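PDB 5ZRD: tyrosinase from Burkholderia thailandensis, which catalyses, as a copper-dependent monooxygenase, the hydroxylation of monophenols to catechols, remaining efficient at acidic pH. Local coordinates for residues M443-S448 and Y459-K464. Sequence-based numbering, arbitrary orientation.
Sequences MKAYAS and YYLGHK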
ATOM      1  N   MET A 443      16.377  -6.964  31.756  1.00 37.28           N
ATOM      2  CA  MET A 443      16.306  -8.350  32.180  1.00 37.13           C
ATOM      3  C   MET A 443      17.315  -8.515  33.320  1.00 39.08           C
ATOM      4  O   MET A 443      18.453  -8.093  33.170  1.00 40.73           O
ATOM      5  CB  MET A 443      16.654  -9.309  31.040  1.00 34.21           C
ATOM      6  CG  MET A 443      15.699  -9.238  29.909  1.00 35.95           C
ATOM      7  SD  MET A 443      16.164 -10.268  28.492  1.00 42.08           S
ATOM      8  CE  MET A 443      16.274 -11.866  29.295  1.00 46.01           C
ATOM      9  N   LYS A 444      16.864  -9.049  34.457  1.00 36.05           N
ATOM     10  CA  LYS A 444      17.705  -9.321  35.625  1.00 36.25           C
ATOM     11  C   LYS A 444      17.628 -10.824  35.893  1.00 37.64           C
ATOM     12  O   LYS A 444      16.538 -11.373  35.908  1.00 40.89           O
ATOM     13  CB  LYS A 444      17.219  -8.516  36.831  1.00 39.04           C
ATOM     14  CG  LYS A 444      17.644  -7.057  36.847  1.00 41.27           C
ATOM     15  CD  LYS A 444      17.246  -6.354  38.107  1.00 43.14           C
ATOM     16  CE  LYS A 444      18.402  -6.173  39.064  1.00 49.51           C
ATOM     17  NZ  LYS A 444      17.995  -5.427  40.278  1.00 52.34           N
ATOM     18  N   ALA A 445      18.759 -11.511  35.978  1.00 38.38           N
ATOM     19  CA  ALA A 445      18.726 -12.974  36.075  1.00 35.18           C
ATOM     20  C   ALA A 445      19.111 -13.396  37.493  1.00 35.75           C
ATOM     21  O   ALA A 445      19.999 -12.803  38.094  1.00 38.89           O
ATOM     22  CB  ALA A 445      19.623 -13.597  35.034  1.00 35.48           C
ATOM     23  N   TYR A 446      18.421 -14.417  37.999  1.00 39.43           N
ATOM     24  CA  TYR A 446      18.652 -14.974  39.329  1.00 38.98           C
ATOM     25  C   TYR A 446      18.727 -16.505  39.273  1.00 36.40           C
ATOM     26  O   TYR A 446      18.074 -17.178  38.465  1.00 35.59           O
ATOM     27  CB  TYR A 446      17.533 -14.566  40.293  1.00 38.95           C
ATOM     28  CG  TYR A 446      17.427 -13.084  40.490  1.00 39.61           C
ATOM     29  CD1 TYR A 446      18.164 -12.430  41.457  1.00 45.30           C
ATOM     30  CD2 TYR A 446      16.638 -12.315  39.658  1.00 45.35           C
ATOM     31  CE1 TYR A 446      18.087 -11.052  41.629  1.00 46.92           C
ATOM     32  CE2 TYR A 446      16.550 -10.938  39.809  1.00 44.79           C
ATOM     33  CZ  TYR A 446      17.277 -10.300  40.796  1.00 43.26           C
ATOM     34  OH  TYR A 446      17.198  -8.943  40.936  1.00 47.72           O
ATOM     35  N   ALA A 447      19.510 -17.054  40.183  1.00 37.70           N
ATOM     36  CA  ALA A 447      19.511 -18.501  40.437  1.00 40.66           C
ATOM     37  C   ALA A 447      19.208 -18.743  41.931  1.00 42.93           C
ATOM     38  O   ALA A 447      19.801 -18.109  42.838  1.00 36.30           O
ATOM     39  CB  ALA A 447      20.836 -19.108  40.004  1.00 37.50           C
ATOM     40  N   SER A 448      18.253 -19.613  42.202  1.00 42.51           N
ATOM     41  CA  SER A 448      18.020 -19.976  43.594  1.00 49.67           C
ATOM     42  C   SER A 448      18.236 -21.486  43.791  1.00 51.28           C
ATOM     43  O   SER A 448      17.857 -22.315  42.928  1.00 42.08           O
ATOM     44  CB  SER A 448      16.668 -19.532  44.061  1.00 45.55           C
ATOM     45  OG  SER A 448      15.670 -20.221  43.348  1.00 48.30           O
ATOM     46  N   TYR A 459      21.147 -16.297  44.006  1.00 40.48           N
ATOM     47  CA  TYR A 459      22.316 -15.693  43.387  1.00 40.61           C
ATOM     48  C   TYR A 459      21.852 -14.691  42.316  1.00 39.72           C
ATOM     49  O   TYR A 459      21.025 -15.016  41.455  1.00 37.45           O
ATOM     50  CB  TYR A 459      23.244 -16.799  42.876  1.00 45.88           C
ATOM     51  CG  TYR A 459      23.822 -17.657  43.975  1.00 45.73           C
ATOM     52  CD1 TYR A 459      25.008 -17.307  44.595  1.00 46.24           C
ATOM     53  CD2 TYR A 459      23.163 -18.792  44.417  1.00 46.89           C
ATOM     54  CE1 TYR A 459      25.542 -18.080  45.609  1.00 54.01           C
ATOM     55  CE2 TYR A 459      23.664 -19.562  45.451  1.00 51.29           C
ATOM     56  CZ  TYR A 459      24.865 -19.212  46.042  1.00 55.37           C
ATOM     57  OH  TYR A 459      25.388 -19.978  47.042  1.00 58.05           O
ATOM     58  N   TYR A 460      22.363 -13.465  42.398  1.00 38.30           N
ATOM     59  CA  TYR A 460      22.090 -12.450  41.395  1.00 39.53           C
ATOM     60  C   TYR A 460      23.121 -12.604  40.284  1.00 33.36           C
ATOM     61  O   TYR A 460      24.287 -12.461  40.555  1.00 36.09           O
ATOM     62  CB  TYR A 460      22.076 -11.042  42.005  1.00 40.78           C
ATOM     63  CG  TYR A 460      21.843  -9.964  40.977  1.00 40.22           C
ATOM     64  CD1 TYR A 460      20.845 -10.087  40.023  1.00 37.90           C
ATOM     65  CD2 TYR A 460      22.684  -8.861  40.907  1.00 38.20           C
ATOM     66  CE1 TYR A 460      20.672  -9.126  39.041  1.00 40.10           C
ATOM     67  CE2 TYR A 460      22.503  -7.876  39.953  1.00 38.49           C
ATOM     68  CZ  TYR A 460      21.506  -8.016  39.004  1.00 40.87           C
ATOM     69  OH  TYR A 460      21.344  -7.027  38.075  1.00 39.89           O
ATOM     70  N   LEU A 461      22.691 -12.933  39.063  1.00 33.63           N
ATOM     71  CA  LEU A 461      23.654 -13.223  37.951  1.00 31.72           C
ATOM     72  C   LEU A 461      23.968 -11.979  37.105  1.00 33.12           C
ATOM     73  O   LEU A 461      24.939 -11.984  36.362  1.00 31.40           O
ATOM     74  CB  LEU A 461      23.030 -14.298  37.079  1.00 34.22           C
ATOM     75  CG  LEU A 461      22.592 -15.564  37.822  1.00 36.72           C
ATOM     76  CD1 LEU A 461      22.048 -16.594  36.850  1.00 37.59           C
ATOM     77  CD2 LEU A 461      23.747 -16.151  38.620  1.00 37.52           C
ATOM     78  N   GLY A 462      23.125 -10.946  37.177  1.00 34.98           N
ATOM     79  CA  GLY A 462      23.381  -9.688  36.495  1.00 37.94           C
ATOM     80  C   GLY A 462      22.158  -9.137  35.772  1.00 37.16           C
ATOM     81  O   GLY A 462      21.061  -9.677  35.914  1.00 36.26           O
ATOM     82  N   HIS A 463      22.371  -8.020  35.045  1.00 32.45           N
ATOM     83  CA  HIS A 463      21.349  -7.319  34.269  1.00 29.68           C
ATOM     84  C   HIS A 463      21.746  -7.234  32.775  1.00 29.36           C
ATOM     85  O   HIS A 463      22.892  -7.388  32.387  1.00 27.78           O
ATOM     86  CB  HIS A 463      21.102  -5.931  34.847  1.00 29.77           C
ATOM     87  CG  HIS A 463      22.235  -4.981  34.600  1.00 32.60           C
ATOM     88  ND1 HIS A 463      23.242  -4.773  35.518  1.00 33.18           N
ATOM     89  CD2 HIS A 463      22.544  -4.224  33.527  1.00 33.63           C
ATOM     90  CE1 HIS A 463      24.108  -3.900  35.030  1.00 37.00           C
ATOM     91  NE2 HIS A 463      23.707  -3.555  33.809  1.00 35.79           N
ATOM     92  N   LYS A 464      20.739  -7.004  31.951  1.00 30.24           N
ATOM     93  CA  LYS A 464      20.876  -6.655  30.565  1.00 32.44           C
ATOM     94  C   LYS A 464      19.842  -5.571  30.267  1.00 31.08           C
ATOM     95  O   LYS A 464      18.660  -5.773  30.478  1.00 29.66           O
ATOM     96  CB  LYS A 464      20.639  -7.859  29.656  1.00 33.79           C
ATOM     97  CG  LYS A 464      20.736  -7.609  28.147  1.00 33.46           C
ATOM     98  CD  LYS A 464      20.338  -8.864  27.388  1.00 38.29           C
ATOM     99  CE  LYS A 464      20.287  -8.719  25.881  1.00 41.01           C
ATOM    100  NZ  LYS A 464      21.639  -8.887  25.313  1.00 39.13           N
TER
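Tyr460 sets CG anti to its backbone N (chi1 178°), whereas Tyr446 keeps CG anti to its carbonyl carbon (chi1 -61°); from this non-hydrogen-bonded pair the rings converge obliquely, with Tyr446 CE1 3.3 Å from Tyr460 CD1. The Lys444 chain, bent at chi3 (103°), crosses the hydroxyl end of the Tyr460 ring obliquely, with Lys444 CE 3.2 Å from Tyr460 OH. Long, partly apolar side chains suit this face, since their stems pack while their tips stay polar. The strands form an antiparallel hairpin interrupted by a beta bulge: between the pairs Lys444-His463 and Tyr446-Tyr460, Ala445 lies across from Leu461 and Gly462, Leu461 N donating to Ala445 O (2.9 Å) and Ala445 N to Gly462 O (2.9 Å). Glycine is demanded here, because a CB would jam against the preceding carbonyl, and Gly462 N sits 3.6 Å above the plane of the Tyr460 ring. At the bulge Leu461 points toward the other strand, where small Ala445 and Ala447 meet it, Leu461 CB lying 4.0 Å from Ala445 CB. Tyr446 OH bonds Gly291 O and Glu506. Tyr289 OH bonds Tyr460 OH and His463 ND1, Lys444 NZ reaches Tyr289 O and Gly291 O, and His463 NE2 bonds Asp279. The tips of Lys444, Tyr460 and His463 are thus satisfied by the stretch carrying copper ligands His277 and His281, and the Asp279 carboxylate would probably stabilise any positive charge on His463.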